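Local coordinates for protein CDP-glucose-4,6-dehydratase (Yersinia pseudotuberculosis, PDB 1RKX) that probably catalyses the NAD-dependent dehydration of CDP-glucose to its 4-keto-6-deoxy derivative, as an extended short-chain dehydrogenase/reductase, at residues R224-W232 and P297-L305; I275-W283 and N323-K334. All blocks are in the same frame, centred on the assembly; numbering follows the deposited sequence.

Interaction 1. Residues R224-W232 and P297-L305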
loop_
_atom_site.group_PDB
_atom_site.type_symbol
_atom_site.label_atom_id
_atom_site.label_comp_id
_atom_site.label_asym_id
_atom_site.label_seq_id
_atom_site.Cartn_x
_atom_site.Cartn_y
_atom_site.Cartn_z
ATOM N N ARG C 224 -28.595 4.365 23.502
ATOM C CA ARG C 224 -29.021 3.797 22.230
ATOM C C ARG C 224 -28.215 2.540 21.930
ATOM O O ARG C 224 -28.714 1.430 22.102
ATOM C CB ARG C 224 -28.873 4.811 21.096
ATOM C CG ARG C 224 -30.050 5.764 21.002
ATOM C CD ARG C 224 -29.781 7.073 21.717
ATOM N NE ARG C 224 -29.121 8.032 20.836
ATOM C CZ ARG C 224 -29.648 8.489 19.702
ATOM N NH1 ARG C 224 -30.845 8.074 19.307
ATOM N NH2 ARG C 224 -28.977 9.362 18.962
ATOM N N ASN C 225 -26.975 2.706 21.484
ATOM C CA ASN C 225 -26.137 1.549 21.197
ATOM C C ASN C 225 -25.172 1.315 22.350
ATOM O O ASN C 225 -24.109 1.927 22.421
ATOM C CB ASN C 225 -25.358 1.739 19.892
ATOM C CG ASN C 225 -24.440 0.565 19.590
ATOM O OD1 ASN C 225 -24.777 -0.589 19.862
ATOM N ND2 ASN C 225 -23.279 0.853 19.015
ATOM N N PRO C 226 -25.539 0.407 23.268
ATOM C CA PRO C 226 -24.752 0.045 24.449
ATOM C C PRO C 226 -23.420 -0.617 24.125
ATOM O O PRO C 226 -22.542 -0.705 24.982
ATOM C CB PRO C 226 -25.688 -0.891 25.202
ATOM C CG PRO C 226 -26.380 -1.602 24.082
ATOM C CD PRO C 226 -26.727 -0.458 23.158
ATOM N N HIS C 227 -23.270 -1.076 22.886
ATOM C CA HIS C 227 -22.043 -1.748 22.470
ATOM C C HIS C 227 -21.062 -0.837 21.752
ATOM O O HIS C 227 -19.938 -1.242 21.456
ATOM C CB HIS C 227 -22.380 -2.925 21.559
ATOM C CG HIS C 227 -23.317 -3.912 22.177
ATOM N ND1 HIS C 227 -23.002 -4.626 23.312
ATOM C CD2 HIS C 227 -24.564 -4.299 21.821
ATOM C CE1 HIS C 227 -24.014 -5.414 23.629
ATOM N NE2 HIS C 227 -24.975 -5.235 22.739
ATOM N N ALA C 228 -21.492 0.386 21.462
ATOM C CA ALA C 228 -20.644 1.341 20.761
ATOM C C ALA C 228 -19.325 1.531 21.495
ATOM O O ALA C 228 -19.302 1.757 22.707
ATOM C CB ALA C 228 -21.368 2.681 20.609
ATOM N N ILE C 229 -18.230 1.430 20.748
ATOM C CA ILE C 229 -16.892 1.587 21.305
ATOM C C ILE C 229 -16.146 2.714 20.607
ATOM O O ILE C 229 -16.206 2.856 19.383
ATOM C CB ILE C 229 -16.067 0.292 21.151
ATOM C CG1 ILE C 229 -16.691 -0.826 21.981
ATOM C CG2 ILE C 229 -14.625 0.534 21.581
ATOM C CD1 ILE C 229 -16.014 -2.168 21.799
ATOM N N ARG C 230 -15.444 3.517 21.397
ATOM C CA ARG C 230 -14.668 4.631 20.876
ATOM C C ARG C 230 -13.435 4.751 21.769
ATOM O O ARG C 230 -13.517 4.527 22.979
ATOM C CB ARG C 230 -15.485 5.925 20.950
ATOM C CG ARG C 230 -16.801 5.908 20.170
ATOM C CD ARG C 230 -16.578 6.165 18.688
ATOM N NE ARG C 230 -17.834 6.200 17.936
ATOM C CZ ARG C 230 -18.530 5.123 17.576
ATOM N NH1 ARG C 230 -18.102 3.906 17.891
ATOM N NH2 ARG C 230 -19.661 5.267 16.897
ATOM N N PRO C 231 -12.271 5.066 21.182
ATOM C CA PRO C 231 -11.069 5.195 22.009
ATOM C C PRO C 231 -11.091 6.490 22.821
ATOM O O PRO C 231 -10.356 7.432 22.535
ATOM C CB PRO C 231 -9.938 5.148 20.984
ATOM C CG PRO C 231 -10.558 5.734 19.763
ATOM C CD PRO C 231 -11.938 5.126 19.748
ATOM N N TRP C 232 -11.948 6.523 23.837
ATOM C CA TRP C 232 -12.078 7.696 24.693
ATOM C C TRP C 232 -10.786 8.008 25.446
ATOM O O TRP C 232 -10.053 7.107 25.851
ATOM C CB TRP C 232 -13.208 7.494 25.709
ATOM C CG TRP C 232 -14.536 7.195 25.089
ATOM C CD1 TRP C 232 -15.205 6.004 25.114
ATOM C CD2 TRP C 232 -15.352 8.100 24.341
ATOM N NE1 TRP C 232 -16.391 6.114 24.428
ATOM C CE2 TRP C 232 -16.506 7.391 23.943
ATOM C CE3 TRP C 232 -15.220 9.446 23.969
ATOM C CZ2 TRP C 232 -17.525 7.981 23.186
ATOM C CZ3 TRP C 232 -16.236 10.037 23.216
ATOM C CH2 TRP C 232 -17.374 9.301 22.834
ATOM N N PRO C 297 -28.082 -0.792 15.509
ATOM C CA PRO C 297 -27.175 -1.671 14.762
ATOM C C PRO C 297 -25.770 -1.725 15.350
ATOM O O PRO C 297 -25.246 -0.719 15.821
ATOM C CB PRO C 297 -27.190 -1.064 13.363
ATOM C CG PRO C 297 -27.345 0.397 13.648
ATOM C CD PRO C 297 -28.425 0.399 14.712
ATOM N N HIS C 298 -25.168 -2.909 15.317
ATOM C CA HIS C 298 -23.821 -3.101 15.834
ATOM C C HIS C 298 -22.794 -2.744 14.769
ATOM O O HIS C 298 -23.050 -2.887 13.572
ATOM C CB HIS C 298 -23.620 -4.553 16.272
ATOM C CG HIS C 298 -24.473 -4.959 17.434
ATOM N ND1 HIS C 298 -24.395 -6.207 18.015
ATOM C CD2 HIS C 298 -25.416 -4.280 18.128
ATOM C CE1 HIS C 298 -25.252 -6.279 19.016
ATOM N NE2 HIS C 298 -25.885 -5.123 19.107
ATOM N N GLU C 299 -21.630 -2.277 15.212
ATOM C CA GLU C 299 -20.555 -1.899 14.302
ATOM C C GLU C 299 -19.443 -2.942 14.360
ATOM O O GLU C 299 -19.020 -3.353 15.441
ATOM C CB GLU C 299 -19.995 -0.530 14.688
ATOM C CG GLU C 299 -21.049 0.556 14.824
ATOM C CD GLU C 299 -20.454 1.901 15.188
ATOM O OE1 GLU C 299 -19.732 1.981 16.204
ATOM O OE2 GLU C 299 -20.710 2.882 14.459
ATOM N N ALA C 300 -18.973 -3.371 13.195
ATOM C CA ALA C 300 -17.909 -4.366 13.125
ATOM C C ALA C 300 -16.569 -3.769 13.547
ATOM O O ALA C 300 -15.674 -4.480 14.011
ATOM C CB ALA C 300 -17.807 -4.922 11.707
ATOM N N HIS C 301 -16.437 -2.458 13.394
ATOM C CA HIS C 301 -15.194 -1.786 13.744
ATOM C C HIS C 301 -15.421 -0.324 14.097
ATOM O O HIS C 301 -16.485 0.238 13.840
ATOM C CB HIS C 301 -14.227 -1.854 12.567
ATOM C CG HIS C 301 -14.789 -1.271 11.309
ATOM N ND1 HIS C 301 -15.652 -1.967 10.489
ATOM C CD2 HIS C 301 -14.673 -0.035 10.769
ATOM C CE1 HIS C 301 -16.044 -1.183 9.500
ATOM N NE2 HIS C 301 -15.465 -0.005 9.648
ATOM N N TYR C 302 -14.395 0.283 14.682
ATOM C CA TYR C 302 -14.434 1.689 15.057
ATOM C C TYR C 302 -13.080 2.309 14.715
ATOM O O TYR C 302 -12.049 1.641 14.769
ATOM C CB TYR C 302 -14.730 1.836 16.553
ATOM C CG TYR C 302 -13.821 1.031 17.450
ATOM C CD1 TYR C 302 -12.615 1.558 17.913
ATOM C CD2 TYR C 302 -14.163 -0.269 17.830
ATOM C CE1 TYR C 302 -11.773 0.810 18.739
ATOM C CE2 TYR C 302 -13.327 -1.025 18.651
ATOM C CZ TYR C 302 -12.136 -0.478 19.103
ATOM O OH TYR C 302 -11.315 -1.217 19.920
ATOM N N LEU C 303 -13.107 3.581 14.347
ATOM C CA LEU C 303 -11.912 4.338 13.972
ATOM C C LEU C 303 -10.948 4.480 15.144
ATOM O O LEU C 303 -11.334 4.929 16.220
ATOM C CB LEU C 303 -12.334 5.731 13.483
ATOM C CG LEU C 303 -11.350 6.682 12.787
ATOM C CD1 LEU C 303 -10.148 6.966 13.675
ATOM C CD2 LEU C 303 -10.914 6.079 11.470
ATOM N N LYS C 304 -9.694 4.090 14.934
ATOM C CA LYS C 304 -8.678 4.216 15.974
ATOM C C LYS C 304 -7.330 4.530 15.340
ATOM O O LYS C 304 -7.153 4.384 14.129
ATOM C CB LYS C 304 -8.587 2.943 16.825
ATOM C CG LYS C 304 -8.053 1.730 16.113
ATOM C CD LYS C 304 -7.970 0.547 17.069
ATOM C CE LYS C 304 -7.403 -0.675 16.370
ATOM N NZ LYS C 304 -7.256 -1.824 17.293
ATOM N N LEU C 305 -6.381 4.958 16.163
ATOM C CA LEU C 305 -5.067 5.335 15.673
ATOM C C LEU C 305 -3.944 4.510 16.278
ATOM O O LEU C 305 -4.028 4.061 17.418
ATOM C CB LEU C 305 -4.807 6.813 15.989
ATOM C CG LEU C 305 -5.839 7.856 15.545
ATOM C CD1 LEU C 305 -5.365 9.250 15.963
ATOM C CD2 LEU C 305 -6.024 7.786 14.044
HETATM O O HOH W 1 -21.583 -1.165 17.864
HETATM O O HOH W 2 -18.701 0.171 18.066
#

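Interaction 2. Residues I275-W283 and N323-K334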
loop_
_atom_site.group_PDB
_atom_site.type_symbol
_atom_site.label_atom_id
_atom_site.label_comp_id
_atom_site.label_asym_id
_atom_site.label_seq_id
_atom_site.Cartn_x
_atom_site.Cartn_y
_atom_site.Cartn_z
ATOM N N ILE C 275 -19.360 2.362 30.295
ATOM C CA ILE C 275 -19.052 3.745 30.638
ATOM C C ILE C 275 -20.151 4.330 31.524
ATOM O O ILE C 275 -19.874 4.869 32.599
ATOM C CB ILE C 275 -18.924 4.604 29.367
ATOM C CG1 ILE C 275 -17.627 4.243 28.632
ATOM C CG2 ILE C 275 -18.963 6.082 29.727
ATOM C CD1 ILE C 275 -17.484 4.922 27.283
ATOM N N VAL C 276 -21.393 4.220 31.064
ATOM C CA VAL C 276 -22.536 4.733 31.809
ATOM C C VAL C 276 -22.589 4.111 33.197
ATOM O O VAL C 276 -22.809 4.805 34.189
ATOM C CB VAL C 276 -23.862 4.426 31.079
ATOM C CG1 VAL C 276 -25.037 4.893 31.915
ATOM C CG2 VAL C 276 -23.877 5.116 29.725
ATOM N N GLU C 277 -22.388 2.800 33.261
ATOM C CA GLU C 277 -22.412 2.087 34.530
ATOM C C GLU C 277 -21.355 2.619 35.489
ATOM O O GLU C 277 -21.629 2.825 36.669
ATOM C CB GLU C 277 -22.195 0.589 34.298
ATOM C CG GLU C 277 -23.326 -0.088 33.537
ATOM C CD GLU C 277 -23.050 -1.553 33.257
ATOM O OE1 GLU C 277 -23.945 -2.235 32.716
ATOM O OE2 GLU C 277 -21.935 -2.022 33.573
ATOM N N GLN C 278 -20.149 2.845 34.980
ATOM C CA GLN C 278 -19.066 3.353 35.810
ATOM C C GLN C 278 -19.375 4.759 36.305
ATOM O O GLN C 278 -19.098 5.098 37.457
ATOM C CB GLN C 278 -17.753 3.374 35.030
ATOM C CG GLN C 278 -17.334 2.026 34.473
ATOM C CD GLN C 278 -15.982 2.080 33.782
ATOM O OE1 GLN C 278 -15.611 1.162 33.049
ATOM N NE2 GLN C 278 -15.237 3.155 34.018
ATOM N N MET C 279 -19.948 5.581 35.431
ATOM C CA MET C 279 -20.284 6.949 35.806
ATOM C C MET C 279 -21.428 6.979 36.810
ATOM O O MET C 279 -21.481 7.855 37.674
ATOM C CB MET C 279 -20.641 7.768 34.565
ATOM C CG MET C 279 -19.440 8.079 33.691
ATOM S SD MET C 279 -19.844 9.132 32.294
ATOM C CE MET C 279 -19.943 10.753 33.096
ATOM N N VAL C 280 -22.343 6.023 36.695
ATOM C CA VAL C 280 -23.464 5.934 37.623
ATOM C C VAL C 280 -22.914 5.637 39.014
ATOM O O VAL C 280 -23.392 6.174 40.013
ATOM C CB VAL C 280 -24.444 4.807 37.219
ATOM C CG1 VAL C 280 -25.367 4.468 38.382
ATOM C CG2 VAL C 280 -25.270 5.246 36.023
ATOM N N LYS C 281 -21.899 4.782 39.064
ATOM C CA LYS C 281 -21.270 4.398 40.320
ATOM C C LYS C 281 -20.480 5.553 40.918
ATOM O O LYS C 281 -20.467 5.744 42.133
ATOM C CB LYS C 281 -20.342 3.201 40.100
ATOM C CG LYS C 281 -21.046 1.970 39.556
ATOM C CD LYS C 281 -20.072 0.823 39.334
ATOM C CE LYS C 281 -20.777 -0.388 38.741
ATOM N NZ LYS C 281 -19.833 -1.511 38.492
ATOM N N TYR C 282 -19.816 6.320 40.063
ATOM C CA TYR C 282 -19.030 7.454 40.530
ATOM C C TYR C 282 -19.933 8.597 40.964
ATOM O O TYR C 282 -19.586 9.365 41.863
ATOM C CB TYR C 282 -18.084 7.933 39.428
ATOM C CG TYR C 282 -16.985 6.952 39.099
ATOM C CD1 TYR C 282 -16.217 7.096 37.946
ATOM C CD2 TYR C 282 -16.704 5.878 39.947
ATOM C CE1 TYR C 282 -15.198 6.197 37.643
ATOM C CE2 TYR C 282 -15.689 4.975 39.653
ATOM C CZ TYR C 282 -14.941 5.139 38.499
ATOM O OH TYR C 282 -13.945 4.240 38.198
ATOM N N TRP C 283 -21.095 8.701 40.328
ATOM C CA TRP C 283 -22.037 9.759 40.651
ATOM C C TRP C 283 -22.811 9.453 41.924
ATOM O O TRP C 283 -22.850 10.268 42.844
ATOM C CB TRP C 283 -23.013 9.974 39.495
ATOM C CG TRP C 283 -23.874 11.181 39.680
ATOM C CD1 TRP C 283 -25.062 11.250 40.352
ATOM C CD2 TRP C 283 -23.591 12.511 39.227
ATOM N NE1 TRP C 283 -25.536 12.542 40.346
ATOM C CE2 TRP C 283 -24.653 13.336 39.663
ATOM C CE3 TRP C 283 -22.542 13.086 38.496
ATOM C CZ2 TRP C 283 -24.696 14.707 39.392
ATOM C CZ3 TRP C 283 -22.584 14.450 38.227
ATOM C CH2 TRP C 283 -23.656 15.245 38.675
ATOM N N ASN C 323 -11.409 4.403 33.504
ATOM C CA ASN C 323 -12.030 4.501 34.824
ATOM C C ASN C 323 -11.542 5.728 35.582
ATOM O O ASN C 323 -12.340 6.490 36.119
ATOM C CB ASN C 323 -11.744 3.248 35.656
ATOM C CG ASN C 323 -12.344 1.995 35.052
ATOM O OD1 ASN C 323 -12.406 0.951 35.700
ATOM N ND2 ASN C 323 -12.782 2.089 33.802
ATOM N N THR C 324 -10.226 5.905 35.634
ATOM C CA THR C 324 -9.643 7.049 36.316
ATOM C C THR C 324 -10.205 8.329 35.701
ATOM O O THR C 324 -10.648 9.239 36.411
ATOM C CB THR C 324 -8.113 7.055 36.163
ATOM O OG1 THR C 324 -7.566 5.888 36.788
ATOM C CG2 THR C 324 -7.511 8.301 36.794
ATOM N N THR C 325 -10.193 8.384 34.375
ATOM C CA THR C 325 -10.695 9.544 33.639
ATOM C C THR C 325 -12.164 9.838 33.944
ATOM O O THR C 325 -12.530 10.988 34.199
ATOM C CB THR C 325 -10.494 9.337 32.116
ATOM O OG1 THR C 325 -9.089 9.400 31.827
ATOM C CG2 THR C 325 -11.239 10.402 31.303
ATOM N N LEU C 326 -13.004 8.807 33.932
ATOM C CA LEU C 326 -14.427 8.990 34.220
ATOM C C LEU C 326 -14.634 9.501 35.647
ATOM O O LEU C 326 -15.552 10.276 35.915
ATOM C CB LEU C 326 -15.190 7.672 34.023
ATOM C CG LEU C 326 -15.339 7.171 32.582
ATOM C CD1 LEU C 326 -16.032 5.814 32.563
ATOM C CD2 LEU C 326 -16.142 8.191 31.774
ATOM N N GLU C 327 -13.784 9.055 36.563
ATOM C CA GLU C 327 -13.878 9.491 37.948
ATOM C C GLU C 327 -13.619 10.996 38.008
ATOM O O GLU C 327 -14.337 11.724 38.687
ATOM C CB GLU C 327 -12.872 8.725 38.808
ATOM C CG GLU C 327 -12.742 9.231 40.231
ATOM C CD GLU C 327 -12.075 8.221 41.138
ATOM O OE1 GLU C 327 -12.795 7.401 41.741
ATOM O OE2 GLU C 327 -10.831 8.234 41.238
ATOM N N TYR C 328 -12.600 11.457 37.293
ATOM C CA TYR C 328 -12.293 12.884 37.260
ATOM C C TYR C 328 -13.426 13.690 36.606
ATOM O O TYR C 328 -13.710 14.810 37.044
ATOM C CB TYR C 328 -10.988 13.152 36.496
ATOM C CG TYR C 328 -9.709 12.957 37.294
ATOM C CD1 TYR C 328 -8.989 11.763 37.228
ATOM C CD2 TYR C 328 -9.205 13.985 38.094
ATOM C CE1 TYR C 328 -7.793 11.599 37.938
ATOM C CE2 TYR C 328 -8.012 13.832 38.807
ATOM C CZ TYR C 328 -7.312 12.639 38.724
ATOM O OH TYR C 328 -6.135 12.491 39.427
ATOM N N ILE C 329 -14.064 13.122 35.573
ATOM C CA ILE C 329 -15.154 13.784 34.843
ATOM C C ILE C 329 -16.320 14.071 35.773
ATOM O O ILE C 329 -16.803 15.200 35.858
ATOM C CB ILE C 329 -15.699 12.915 33.670
ATOM C CG1 ILE C 329 -14.563 12.492 32.738
ATOM C CG2 ILE C 329 -16.772 13.680 32.906
ATOM C CD1 ILE C 329 -13.681 13.609 32.315
ATOM N N VAL C 330 -16.779 13.034 36.462
ATOM C CA VAL C 330 -17.895 13.176 37.381
ATOM C C VAL C 330 -17.526 14.167 38.479
ATOM O O VAL C 330 -18.332 15.015 38.862
ATOM C CB VAL C 330 -18.277 11.811 38.005
ATOM C CG1 VAL C 330 -19.318 12.005 39.102
ATOM C CG2 VAL C 330 -18.818 10.887 36.926
ATOM N N GLY C 331 -16.297 14.072 38.970
ATOM C CA GLY C 331 -15.860 14.976 40.016
ATOM C C GLY C 331 -15.912 16.426 39.571
ATOM O O GLY C 331 -16.433 17.291 40.283
ATOM N N TRP C 332 -15.369 16.695 38.387
ATOM C CA TRP C 332 -15.355 18.046 37.848
ATOM C C TRP C 332 -16.779 18.580 37.738
ATOM O O TRP C 332 -17.073 19.700 38.162
ATOM C CB TRP C 332 -14.690 18.048 36.467
ATOM C CG TRP C 332 -14.255 19.405 36.001
ATOM C CD1 TRP C 332 -12.991 19.915 36.037
ATOM C CD2 TRP C 332 -15.083 20.425 35.428
ATOM N NE1 TRP C 332 -12.975 21.187 35.520
ATOM C CE2 TRP C 332 -14.246 21.527 35.139
ATOM C CE3 TRP C 332 -16.449 20.516 35.131
ATOM C CZ2 TRP C 332 -14.728 22.710 34.567
ATOM C CZ3 TRP C 332 -16.933 21.695 34.562
ATOM C CH2 TRP C 332 -16.071 22.776 34.286
ATOM N N HIS C 333 -17.680 17.774 37.203
ATOM C CA HIS C 333 -19.043 18.239 37.048
ATOM C C HIS C 333 -19.741 18.603 38.356
ATOM O O HIS C 333 -20.249 19.717 38.494
ATOM C CB HIS C 333 -19.882 17.215 36.291
ATOM C CG HIS C 333 -20.986 17.832 35.497
ATOM N ND1 HIS C 333 -20.749 18.710 34.461
ATOM C CD2 HIS C 333 -22.331 17.721 35.599
ATOM C CE1 HIS C 333 -21.902 19.111 33.958
ATOM N NE2 HIS C 333 -22.878 18.526 34.630
ATOM N N LYS C 334 -19.772 17.685 39.317
ATOM C CA LYS C 334 -20.448 17.990 40.574
ATOM C C LYS C 334 -19.829 19.162 41.328
ATOM O O LYS C 334 -20.526 19.872 42.052
ATOM C CB LYS C 334 -20.552 16.751 41.476
ATOM C CG LYS C 334 -19.308 15.905 41.608
ATOM C CD LYS C 334 -19.572 14.736 42.564
ATOM C CE LYS C 334 -20.804 13.928 42.153
ATOM N NZ LYS C 334 -21.107 12.818 43.104
#

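Interaction 1. Residues R224-W232 and P297-L305
R230 and E299 meet through two contrasting side-chain shapes. R230 bends about its CB-CG bond (chi2 -80°), which folds the guanidinium back toward the other segment although CB itself points away from it; E299 runs extended beyond CG and crosses it at about a right angle. The resulting salt bridge is well formed: NH1 of R230 lies 3.0 Å from OE1 of E299 with an N-H...O angle of 152°, and the carboxylate offers its syn lone pair close to the guanidinium plane. NH2 adds a weak bond to the same oxygen. NH1 of R230 also bonds to O of the preceding residue, I229, at 2.6 Å; both partners lie near the guanidinium plane, which probably limits its rotation, although NH1 sits above the carbonyl plane of I229. A water bridges OE1 of E299 (2.8 Å) to the backbone N of I229.

Y302 takes the first torsion that sets its ring between backbone N and carbonyl carbon, bringing one face against I229, whose CG2 is 3.7 Å from the ring centroid in a CH-pi contact. Alongside, P231 CD rests 3.6 Å from L303 O. The strand 229-234 belongs to a small mixed sheet with 196-197 and 270-271, and the loop 297-305 lies against it through side chains and water instead of joining as a further strand. The Y302 hydroxyl and the K304 amine both bind D266, and Y302 also packs on M312 of the second subunit.

Earlier in the chain, the type I turn N225-A228 carries H227 to H298, its ring edge turned toward the H298 face in an offset edge-to-face pair (planes at 71°); H227 CD2 comes nearest, 3.1 Å from H298 NE2, though H298 is poorly ordered. Beside it, one water accepts from N225 ND2 and E299 N.

Interaction 2. Residues I275-W283 and N323-K334
K334 NZ donates to W283 O at 3.1 Å, in the carbonyl plane and on a lone pair, at the last residue of helix 272-283. A bend at chi3 carries the lysine tail over the indole: NZ stands 4.8 Å from the centroid of the five-membered ring of W283, 17° off its normal, a cation-pi contact, while CE lies over the six-membered ring. Y282 OH makes only a weak bond to N323 O, 3.5 Å away.

Inward, the packing becomes largely apolar. The Y282 ring enters a hole formed by N323, L326, E327 and V330, its edge resting on the backbone of N323 and L326, with CE1 3.9 Å from L326 CB. Reciprocally, L326 is a knob among I275, Q278, M279 and Y282, its CD2 3.8 Å from M279 CG. V330 splits its branches: CG1 reaches W283 CE3 at 3.5 Å, and CG2 faces Y282 CB and M279 CE. Outside the pair, helix 207-216 covers M279, I329 and H333, whose NE2 bonds to E216.

The axes of segments 275-283 and 323-334 approach to 9.3 Å and cross at -48°, with Y282 and L326 as reciprocal knobs in holes, consistent with the helical part of the smaller, C-terminal domain of extended short-chain dehydrogenases.

How the interactions relate
From the N terminus the chain passes first through 224-232, then 275-283, then 297-305 and finally 323-334, so the segments alternate and the two contacts cross rather than nest. Interaction 1 closes a loop that contains helix 236-251 and helix 272-283; interaction 2 closes a shorter one, 39 residues long, that holds strand 289-290, the loop 297-305 and helix 308-314. Their centres are about 20 Å apart, yet they touch where W232 NE1 lies 3.3 Å from I275 CD1, a packing contact. Segment 224-232 thus meets the surface loop through I229-P231 and helix 272-283 through A228 and W232, and that helix packs in turn on helix 322-338.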